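Local structure of enoyl-CoA hydratase (3LKE) at residues Ile10-Leu15 with Glu46-Ser51; Gly33-Leu37 with Val89-Cys93; Val94-Thr99 with Ala223-Lys228; Ser100-Thr104 with Ile212-Lys216. The protein probably catalyses the reversible hydration of enoyl-CoA thioesters, or a related reaction on an acyl-CoA substrate, as a member of the crotonase family. One frame throughout, in Å; residues are numbered along the deposited sequence.

How the contacts relate
From the N terminus, contact 1 closes the first loop, bringing E46-S51, just beyond helix 30-45, back to the hairpin turn before strand 14-19. Contact 2 opens within that loop, at G33-L37, and closes beyond it at V89-C93, so the two cross along the chain; it pairs helices 30-45 and 81-98. Contact 3 continues down helix 81-98, joining its C-terminal end to helix 223-241. Contact 4 starts directly after, at S100-T104, and closes earlier, at I212-K216, so it lies within the span of contact 3. It ties the start of strand 103-108 to helix 209-220 and meets contact 1 through K102. L37 against E96 joins contacts 2 and 3.

Contact 1 (Ile10-Leu15 with Glu46-Ser51)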
loop_
_atom_site.group_PDB
_atom_site.type_symbol
_atom_site.label_atom_id
_atom_site.label_comp_id
_atom_site.label_asym_id
_atom_site.label_seq_id
_atom_site.Cartn_x
_atom_site.Cartn_y
_atom_site.Cartn_z
ATOM N N ILE A 10 3.253 16.967 31.373
ATOM C CA ILE A 10 3.291 15.516 31.533
ATOM C C ILE A 10 2.306 15.044 32.596
ATOM O O ILE A 10 2.317 15.525 33.729
ATOM C CB ILE A 10 4.695 15.015 31.882
ATOM C CG1 ILE A 10 5.661 15.324 30.736
ATOM C CG2 ILE A 10 4.658 13.521 32.195
ATOM C CD1 ILE A 10 7.101 15.006 31.047
ATOM N N GLN A 11 1.447 14.107 32.221
ATOM C CA GLN A 11 0.475 13.555 33.148
ATOM C C GLN A 11 0.433 12.044 33.024
ATOM O O GLN A 11 0.050 11.502 31.982
ATOM C CB GLN A 11 -0.910 14.151 32.889
ATOM C CG GLN A 11 -2.053 13.409 33.562
ATOM C CD GLN A 11 -3.356 14.197 33.529
ATOM O OE1 GLN A 11 -3.363 15.415 33.734
ATOM N NE2 GLN A 11 -4.467 13.504 33.280
ATOM N N ASN A 12 0.850 11.369 34.089
ATOM C CA ASN A 12 0.801 9.918 34.141
ATOM C C ASN A 12 1.594 9.282 32.998
ATOM O O ASN A 12 1.113 8.371 32.323
ATOM C CB ASN A 12 -0.651 9.441 34.124
ATOM C CG ASN A 12 -0.789 7.989 34.514
ATOM O OD1 ASN A 12 0.208 7.294 34.722
ATOM N ND2 ASN A 12 -2.027 7.518 34.624
ATOM N N ASP A 13 2.806 9.788 32.797
ATOM C CA ASP A 13 3.734 9.240 31.816
ATOM C C ASP A 13 3.267 9.454 30.376
ATOM O O ASP A 13 3.610 8.677 29.488
ATOM C CB ASP A 13 4.000 7.759 32.097
ATOM C CG ASP A 13 4.725 7.538 33.421
ATOM O OD1 ASP A 13 5.389 8.477 33.901
ATOM O OD2 ASP A 13 4.634 6.427 33.978
ATOM N N ALA A 14 2.486 10.509 30.157
ATOM C CA ALA A 14 2.139 10.953 28.806
ATOM C C ALA A 14 2.400 12.452 28.657
ATOM O O ALA A 14 2.012 13.234 29.516
ATOM C CB ALA A 14 0.677 10.626 28.485
ATOM N N LEU A 15 3.061 12.845 27.573
ATOM C CA LEU A 15 3.319 14.252 27.289
ATOM C C LEU A 15 2.211 14.842 26.427
ATOM O O LEU A 15 1.915 14.330 25.338
ATOM C CB LEU A 15 4.665 14.419 26.574
ATOM C CG LEU A 15 5.404 15.765 26.525
ATOM C CD1 LEU A 15 5.761 16.184 25.098
ATOM C CD2 LEU A 15 4.674 16.897 27.257
ATOM N N GLU A 46 12.433 12.218 26.528
ATOM C CA GLU A 46 11.999 11.891 27.886
ATOM C C GLU A 46 11.774 10.395 28.051
ATOM O O GLU A 46 10.839 9.830 27.483
ATOM C CB GLU A 46 10.727 12.656 28.248
ATOM C CG GLU A 46 10.057 12.177 29.536
ATOM C CD GLU A 46 10.940 12.355 30.762
ATOM O OE1 GLU A 46 11.565 13.429 30.895
ATOM O OE2 GLU A 46 11.002 11.422 31.593
ATOM N N THR A 47 12.619 9.756 28.854
ATOM C CA THR A 47 12.622 8.299 28.940
ATOM C C THR A 47 11.438 7.676 29.680
ATOM O O THR A 47 11.132 6.504 29.465
ATOM C CB THR A 47 13.932 7.772 29.551
ATOM O OG1 THR A 47 14.214 8.490 30.758
ATOM C CG2 THR A 47 15.080 7.963 28.573
ATOM N N SER A 48 10.764 8.442 30.535
ATOM C CA SER A 48 9.677 7.873 31.339
ATOM C C SER A 48 8.330 7.756 30.615
ATOM O O SER A 48 7.552 6.837 30.890
ATOM C CB SER A 48 9.507 8.622 32.670
ATOM O OG SER A 48 9.014 9.941 32.485
ATOM N N ILE A 49 8.052 8.670 29.692
ATOM C CA ILE A 49 6.743 8.686 29.050
ATOM C C ILE A 49 6.630 7.609 27.981
ATOM O O ILE A 49 7.633 7.187 27.412
ATOM C CB ILE A 49 6.422 10.053 28.433
ATOM C CG1 ILE A 49 7.375 10.358 27.272
ATOM C CG2 ILE A 49 6.469 11.139 29.505
ATOM C CD1 ILE A 49 7.124 11.699 26.616
ATOM N N HIS A 50 5.402 7.168 27.731
ATOM C CA HIS A 50 5.133 6.166 26.704
ATOM C C HIS A 50 4.387 6.759 25.510
ATOM O O HIS A 50 4.319 6.144 24.438
ATOM C CB HIS A 50 4.334 5.002 27.288
ATOM C CG HIS A 50 3.170 5.427 28.131
ATOM N ND1 HIS A 50 2.041 6.017 27.605
ATOM C CD2 HIS A 50 2.962 5.344 29.469
ATOM C CE1 HIS A 50 1.187 6.277 28.579
ATOM N NE2 HIS A 50 1.722 5.880 29.721
ATOM N N SER A 51 3.836 7.956 25.691
ATOM C CA SER A 51 2.989 8.560 24.672
ATOM C C SER A 51 3.193 10.068 24.577
ATOM O O SER A 51 3.644 10.722 25.525
ATOM C CB SER A 51 1.515 8.280 24.971
ATOM O OG SER A 51 1.255 6.899 25.083
#
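The backbone reverses at N12 and D13, whose phi/psi values of 58/47° and 68/27° are those of a type I' turn; the flanking pair closes both ways, Q11 N to A14 O at 2.9 Å and A14 N to Q11 O at 3.2 Å. This tight hairpin joins strands 6-10 and 14-19. Across the contact, H50 N donates to D13 O (2.9 Å, 161°) and L15 N to S51 O (3.0 Å, 168°). They lie where strands 14-19 and 51-56 of the crotonase-fold sheet come side by side in parallel, with helix 30-45 as the connection of a beta-alpha-beta crossover. I49 is the main apolar contributor: its CD1 lies 3.7 Å from L15 CB, and its CG2 4.0 Å from I10 CG2. The H50 ring has D13 O over one face, while H50 ND1 shares a 2.8 Å hydrogen bond with S51 OG. E46 OE2 accepts from S48 OG (2.6 Å) and S48 N (3.2 Å), and K102 NZ donates to E46 O and I49 O.

Contact 2 (Gly33-Leu37 with Val89-Cys93)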
loop_
_atom_site.group_PDB
_atom_site.type_symbol
_atom_site.label_atom_id
_atom_site.label_comp_id
_atom_site.label_asym_id
_atom_site.label_seq_id
_atom_site.Cartn_x
_atom_site.Cartn_y
_atom_site.Cartn_z
ATOM N N GLY A 33 6.193 26.979 14.863
ATOM C CA GLY A 33 6.931 25.799 14.452
ATOM C C GLY A 33 8.116 25.553 15.360
ATOM O O GLY A 33 8.360 24.433 15.805
ATOM N N THR A 34 8.849 26.616 15.661
ATOM C CA THR A 34 10.033 26.493 16.496
ATOM C C THR A 34 9.705 25.954 17.888
ATOM O O THR A 34 10.420 25.109 18.424
ATOM C CB THR A 34 10.765 27.838 16.608
ATOM O OG1 THR A 34 11.176 28.264 15.301
ATOM C CG2 THR A 34 11.980 27.701 17.513
ATOM N N SER A 35 8.620 26.444 18.473
ATOM C CA SER A 35 8.218 26.021 19.806
ATOM C C SER A 35 7.676 24.600 19.762
ATOM O O SER A 35 7.898 23.793 20.671
ATOM C CB SER A 35 7.164 26.980 20.358
ATOM O OG SER A 35 7.717 28.283 20.512
ATOM N N LEU A 36 6.964 24.298 18.685
ATOM C CA LEU A 36 6.428 22.965 18.496
ATOM C C LEU A 36 7.559 21.948 18.373
ATOM O O LEU A 36 7.533 20.904 19.022
ATOM C CB LEU A 36 5.531 22.936 17.263
ATOM C CG LEU A 36 4.965 21.570 16.889
ATOM C CD1 LEU A 36 4.143 20.972 18.024
ATOM C CD2 LEU A 36 4.133 21.701 15.631
ATOM N N LEU A 37 8.553 22.259 17.550
ATOM C CA LEU A 37 9.690 21.362 17.364
ATOM C C LEU A 37 10.362 21.070 18.704
ATOM O O LEU A 37 10.664 19.917 19.034
ATOM C CB LEU A 37 10.698 21.982 16.396
ATOM C CG LEU A 37 11.951 21.163 16.087
ATOM C CD1 LEU A 37 11.592 19.764 15.570
ATOM C CD2 LEU A 37 12.793 21.912 15.071
ATOM N N VAL A 89 11.893 24.355 9.663
ATOM C CA VAL A 89 11.393 24.080 11.002
ATOM C C VAL A 89 10.176 23.159 10.952
ATOM O O VAL A 89 10.097 22.185 11.690
ATOM C CB VAL A 89 11.042 25.386 11.751
ATOM C CG1 VAL A 89 10.495 25.074 13.134
ATOM C CG2 VAL A 89 12.279 26.277 11.862
ATOM N N LEU A 90 9.236 23.456 10.064
ATOM C CA LEU A 90 8.020 22.647 9.989
ATOM C C LEU A 90 8.288 21.245 9.442
ATOM O O LEU A 90 7.680 20.287 9.896
ATOM C CB LEU A 90 6.932 23.356 9.186
ATOM C CG LEU A 90 6.418 24.678 9.775
ATOM C CD1 LEU A 90 5.387 25.313 8.855
ATOM C CD2 LEU A 90 5.847 24.483 11.180
ATOM N N ASN A 91 9.205 21.109 8.488
ATOM C CA ASN A 91 9.574 19.759 8.046
ATOM C C ASN A 91 10.190 18.963 9.193
ATOM O O ASN A 91 9.944 17.765 9.344
ATOM C CB ASN A 91 10.530 19.789 6.854
ATOM C CG ASN A 91 9.854 20.209 5.579
ATOM O OD1 ASN A 91 8.619 20.191 5.474
ATOM N ND2 ASN A 91 10.657 20.592 4.586
ATOM N N HIS A 92 11.003 19.621 10.013
ATOM C CA HIS A 92 11.559 18.908 11.151
ATOM C C HIS A 92 10.504 18.468 12.154
ATOM O O HIS A 92 10.603 17.377 12.711
ATOM C CB HIS A 92 12.694 19.684 11.817
ATOM C CG HIS A 92 14.026 19.423 11.190
ATOM N ND1 HIS A 92 14.726 18.253 11.398
ATOM C CD2 HIS A 92 14.773 20.164 10.339
ATOM C CE1 HIS A 92 15.852 18.289 10.708
ATOM N NE2 HIS A 92 15.906 19.437 10.058
ATOM N N CYS A 93 9.484 19.297 12.382
ATOM C CA CYS A 93 8.364 18.860 13.212
ATOM C C CYS A 93 7.777 17.552 12.669
ATOM O O CYS A 93 7.561 16.603 13.413
ATOM C CB CYS A 93 7.270 19.911 13.261
ATOM S SG CYS A 93 7.741 21.388 14.189
#
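Helices 30-45 and 81-98 of the crotonase fold pack here in the same direction, their local axes 8.8 Å apart and inclined by 29°. No hydrogen bond crosses between the segments; the contact is one of interdigitating side chains, and L37, C93 and V89 give up the most surface to it, 70, 59 and 54 Å² respectively. L37, in its tp rotamer, reaches over helix 81-98: its CD1 lies 3.9 Å from H92 CB, and its CD2 4.4 Å from V89 CG1. C93 supplies the knob in a knobs-into-holes arrangement. Its sulfur enters the hollow formed by G33, L36 and L37, with SG 3.7 Å from L37 CB and 3.9 Å from L36 CG, and I40, one turn further along helix 30-45, closes the fourth corner. V89 packs against the start of the G33-L37 segment, where its CG1 lies 3.4 Å from T34 N; the T34 hydroxyl itself is hydrogen-bonded to A30 O in the preceding turn. The absence of a side chain at G33 makes this approach possible. A CB there would lie 2.8 Å from L90 CD2, which is a clash, and 3.2 Å from V89 CG1. With glycine in place, V89 CG1 comes within 3.3 Å of G33 C, and L90 CD2 within 3.7 Å of G33 CA.

Contact 3 (Val94-Thr99 with Ala223-Lys228); sequences VLEIFT and AAEELK
Helix 94-98 and helix 223-228 run antiparallel at 172°, their local axes 10.4 Å apart at closest approach. The register sets L95 opposite K228 (CA-CA 6.8 Å) and T99, the first residue to leave helical phi/psi, opposite A224 (6.7 Å). L227 is the principal bump, a tp rotamer whose CD2 enters the hollow between V94, L95 and F98: 4.3 Å from V94 CG1, 3.9 Å from L95 CD1 and 3.6 Å from F98 CG. That methyl lies over the F98 face in a CH-pi contact, 4.0 Å from the centroid and 27° off the normal. In the crotonase fold of this chain, the pairing joins the C-terminal end of helix 81-98 to the start of helix 223-241. F98, with chi1 t, turns its ring edge to the small side chains there, CZ lying 3.9 Å from A223 CB. T99 CG2 packs 3.6 Å from A224 CB, while T99 OG1 bonds back to L95 O at 2.9 Å. Beyond the segments, K220 makes a cation-pi contact with F98.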
loop_
_atom_site.group_PDB
_atom_site.type_symbol
_atom_site.label_atom_id
_atom_site.label_comp_id
_atom_site.label_asym_id
_atom_site.label_seq_id
_atom_site.Cartn_x
_atom_site.Cartn_y
_atom_site.Cartn_z
ATOM N N VAL A 94 7.510 17.515 11.367
ATOM C CA VAL A 94 6.926 16.301 10.768
ATOM C C VAL A 94 7.822 15.070 10.965
ATOM O O VAL A 94 7.360 13.992 11.349
ATOM C CB VAL A 94 6.631 16.484 9.254
ATOM C CG1 VAL A 94 6.196 15.153 8.634
ATOM C CG2 VAL A 94 5.568 17.558 9.041
ATOM N N LEU A 95 9.109 15.240 10.693
ATOM C CA LEU A 95 10.055 14.134 10.744
ATOM C C LEU A 95 10.225 13.643 12.182
ATOM O O LEU A 95 10.273 12.444 12.435
ATOM C CB LEU A 95 11.395 14.568 10.135
ATOM C CG LEU A 95 12.421 13.469 9.855
ATOM C CD1 LEU A 95 11.803 12.371 9.011
ATOM C CD2 LEU A 95 13.646 14.087 9.169
ATOM N N GLU A 96 10.293 14.584 13.119
ATOM C CA GLU A 96 10.460 14.268 14.550
ATOM C C GLU A 96 9.242 13.606 15.184
ATOM O O GLU A 96 9.371 12.804 16.102
ATOM C CB GLU A 96 10.834 15.531 15.326
ATOM C CG GLU A 96 12.084 16.190 14.807
ATOM C CD GLU A 96 13.305 15.861 15.631
ATOM O OE1 GLU A 96 13.200 15.016 16.553
ATOM O OE2 GLU A 96 14.368 16.446 15.345
ATOM N N ILE A 97 8.054 13.924 14.689
ATOM C CA ILE A 97 6.877 13.174 15.098
ATOM C C ILE A 97 6.993 11.768 14.534
ATOM O O ILE A 97 6.890 10.794 15.263
ATOM C CB ILE A 97 5.580 13.822 14.584
ATOM C CG1 ILE A 97 5.388 15.192 15.241
ATOM C CG2 ILE A 97 4.362 12.928 14.873
ATOM C CD1 ILE A 97 4.257 15.996 14.642
ATOM N N PHE A 98 7.233 11.683 13.231
ATOM C CA PHE A 98 7.294 10.396 12.558
ATOM C C PHE A 98 8.286 9.438 13.204
ATOM O O PHE A 98 8.020 8.247 13.319
ATOM C CB PHE A 98 7.666 10.583 11.090
ATOM C CG PHE A 98 7.517 9.330 10.278
ATOM C CD1 PHE A 98 6.267 8.906 9.855
ATOM C CD2 PHE A 98 8.629 8.580 9.926
ATOM C CE1 PHE A 98 6.132 7.751 9.093
ATOM C CE2 PHE A 98 8.493 7.413 9.162
ATOM C CZ PHE A 98 7.249 7.009 8.749
ATOM N N THR A 99 9.439 9.954 13.613
ATOM C CA THR A 99 10.478 9.097 14.168
ATOM C C THR A 99 10.406 9.012 15.692
ATOM O O THR A 99 11.322 8.499 16.334
ATOM C CB THR A 99 11.899 9.562 13.769
ATOM O OG1 THR A 99 12.100 10.927 14.166
ATOM C CG2 THR A 99 12.120 9.444 12.256
ATOM N N ALA A 223 11.428 3.897 6.042
ATOM C CA ALA A 223 10.501 4.974 5.718
ATOM C C ALA A 223 10.980 6.349 6.186
ATOM O O ALA A 223 10.758 7.349 5.511
ATOM C CB ALA A 223 9.111 4.667 6.269
ATOM N N ALA A 224 11.643 6.409 7.333
ATOM C CA ALA A 224 12.068 7.710 7.841
ATOM C C ALA A 224 13.049 8.384 6.882
ATOM O O ALA A 224 13.002 9.598 6.682
ATOM C CB ALA A 224 12.667 7.577 9.232
ATOM N N GLU A 225 13.941 7.596 6.283
ATOM C CA GLU A 225 14.908 8.149 5.340
ATOM C C GLU A 225 14.196 8.623 4.078
ATOM O O GLU A 225 14.508 9.684 3.523
ATOM C CB GLU A 225 15.976 7.112 4.988
ATOM C CG GLU A 225 16.989 7.605 3.974
ATOM C CD GLU A 225 17.700 8.865 4.434
ATOM O OE1 GLU A 225 18.054 8.943 5.634
ATOM O OE2 GLU A 225 17.906 9.772 3.596
ATOM N N GLU A 226 13.229 7.830 3.632
ATOM C CA GLU A 226 12.428 8.180 2.475
ATOM C C GLU A 226 11.618 9.452 2.695
ATOM O O GLU A 226 11.497 10.276 1.791
ATOM C CB GLU A 226 11.515 7.014 2.103
ATOM C CG GLU A 226 12.297 5.770 1.766
ATOM C CD GLU A 226 13.392 6.041 0.752
ATOM O OE1 GLU A 226 13.066 6.456 -0.384
ATOM O OE2 GLU A 226 14.582 5.844 1.093
ATOM N N LEU A 227 11.045 9.591 3.886
ATOM C CA LEU A 227 10.287 10.791 4.230
ATOM C C LEU A 227 11.227 11.997 4.229
ATOM O O LEU A 227 10.909 13.071 3.695
ATOM C CB LEU A 227 9.621 10.627 5.606
ATOM C CG LEU A 227 8.956 11.881 6.189
ATOM C CD1 LEU A 227 7.956 12.484 5.183
ATOM C CD2 LEU A 227 8.285 11.544 7.512
ATOM N N LYS A 228 12.394 11.818 4.834
ATOM C CA LYS A 228 13.339 12.920 4.927
ATOM C C LYS A 228 13.672 13.429 3.535
ATOM O O LYS A 228 13.651 14.642 3.282
ATOM C CB LYS A 228 14.611 12.509 5.670
ATOM C CG LYS A 228 15.681 13.605 5.666
ATOM C CD LYS A 228 16.839 13.285 6.606
ATOM C CE LYS A 228 17.802 12.276 6.002
ATOM N NZ LYS A 228 19.034 12.131 6.838
#

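Contact 4 (Ser100-Thr104 with Ile212-Lys216); sequences SPKVT and IAATK
A buried lysine amine site, near the interface with a second subunit, joins the start of strand 103-108 to helix 209-220. S100-K102 is loop, extended at S100 (phi/psi -61/136°) and K102 (-90/157°) but helical at P101 (-78/-12°); in its ST turn K102 N donates to S100 OG (3.1 Å), also hydrogen-bonded to N44 OD1. The strand begins at V103. I212-K216 is regular helix, with P101 nearest A213 (CA-CA 4.6 Å). K216 points toward the loop as an mtpt rotamer, and its NZ donates to S100 O at 3.0 Å and K102 O at 2.7 Å. A water bridges from K216 NZ (2.9 Å) to T104 OG1 (2.8 Å), the latter also hydrogen-bonded to D124 N. Apolar packing flanks this: P101 CB lies 3.9 Å from A213 CB, and V103 CG2 4.0 Å from I212 CG2. K102 turns the other way, its NZ bonding to E46 O and I49 O. On the subunit side, H139 and Y159 of the second subunit pack on I212 and K216. With D124 OD2 forming a salt bridge to the same amine, K216 NZ is surrounded by oxygens, so its buried charge is met both by a carboxylate and by the carbonyl oxygens of the loop.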
loop_
_atom_site.group_PDB
_atom_site.type_symbol
_atom_site.label_atom_id
_atom_site.label_comp_id
_atom_site.label_asym_id
_atom_site.label_seq_id
_atom_site.Cartn_x
_atom_site.Cartn_y
_atom_site.Cartn_z
ATOM N N SER A 100 9.335 9.533 16.280
ATOM C CA SER A 100 9.182 9.420 17.729
ATOM C C SER A 100 9.127 7.959 18.159
ATOM O O SER A 100 8.445 7.153 17.529
ATOM C CB SER A 100 7.912 10.117 18.199
ATOM O OG SER A 100 7.734 9.935 19.602
ATOM N N PRO A 101 9.847 7.610 19.237
ATOM C CA PRO A 101 9.768 6.274 19.848
ATOM C C PRO A 101 8.520 6.085 20.716
ATOM O O PRO A 101 8.184 4.958 21.101
ATOM C CB PRO A 101 11.021 6.225 20.725
ATOM C CG PRO A 101 11.234 7.663 21.126
ATOM C CD PRO A 101 10.838 8.475 19.910
ATOM N N LYS A 102 7.830 7.188 21.014
ATOM C CA LYS A 102 6.634 7.155 21.844
ATOM C C LYS A 102 5.413 6.955 20.972
ATOM O O LYS A 102 5.445 7.261 19.776
ATOM C CB LYS A 102 6.476 8.485 22.599
ATOM C CG LYS A 102 7.771 9.010 23.182
ATOM C CD LYS A 102 8.326 8.030 24.192
ATOM C CE LYS A 102 9.602 8.562 24.838
ATOM N NZ LYS A 102 10.062 7.642 25.918
ATOM N N VAL A 103 4.334 6.445 21.555
ATOM C CA VAL A 103 3.083 6.373 20.815
ATOM C C VAL A 103 2.594 7.803 20.619
ATOM O O VAL A 103 2.474 8.567 21.581
ATOM C CB VAL A 103 2.000 5.560 21.537
ATOM C CG1 VAL A 103 0.698 5.654 20.773
ATOM C CG2 VAL A 103 2.436 4.098 21.718
ATOM N N THR A 104 2.301 8.162 19.376
ATOM C CA THR A 104 1.914 9.532 19.055
ATOM C C THR A 104 0.446 9.604 18.618
ATOM O O THR A 104 -0.004 8.837 17.765
ATOM C CB THR A 104 2.836 10.114 17.962
ATOM O OG1 THR A 104 2.811 9.245 16.821
ATOM C CG2 THR A 104 4.251 10.216 18.482
ATOM N N ILE A 212 7.921 -1.036 22.673
ATOM C CA ILE A 212 7.135 -0.135 21.841
ATOM C C ILE A 212 8.027 0.593 20.835
ATOM O O ILE A 212 7.680 0.712 19.657
ATOM C CB ILE A 212 6.347 0.873 22.715
ATOM C CG1 ILE A 212 5.177 0.147 23.396
ATOM C CG2 ILE A 212 5.874 2.056 21.869
ATOM C CD1 ILE A 212 4.618 0.861 24.618
ATOM N N ALA A 213 9.183 1.067 21.301
ATOM C CA ALA A 213 10.135 1.750 20.442
ATOM C C ALA A 213 10.686 0.803 19.373
ATOM O O ALA A 213 10.791 1.186 18.220
ATOM C CB ALA A 213 11.278 2.324 21.249
ATOM N N ALA A 214 11.060 -0.408 19.783
ATOM C CA ALA A 214 11.573 -1.418 18.849
ATOM C C ALA A 214 10.528 -1.742 17.792
ATOM O O ALA A 214 10.850 -1.911 16.608
ATOM C CB ALA A 214 11.957 -2.695 19.594
ATOM N N THR A 215 9.281 -1.842 18.235
ATOM C CA THR A 215 8.165 -2.184 17.353
ATOM C C THR A 215 7.983 -1.106 16.290
ATOM O O THR A 215 7.857 -1.400 15.099
ATOM C CB THR A 215 6.864 -2.381 18.155
ATOM O OG1 THR A 215 6.995 -3.518 19.013
ATOM C CG2 THR A 215 5.669 -2.603 17.223
ATOM N N LYS A 216 7.974 0.155 16.718
ATOM C CA LYS A 216 7.858 1.253 15.768
ATOM C C LYS A 216 9.018 1.281 14.776
ATOM O O LYS A 216 8.819 1.467 13.574
ATOM C CB LYS A 216 7.719 2.591 16.511
ATOM C CG LYS A 216 6.398 2.716 17.226
ATOM C CD LYS A 216 6.222 4.142 17.778
ATOM C CE LYS A 216 6.126 5.159 16.647
ATOM N NZ LYS A 216 5.593 6.466 17.178
HETATM O O HOH W 1 5.158 8.755 15.460
#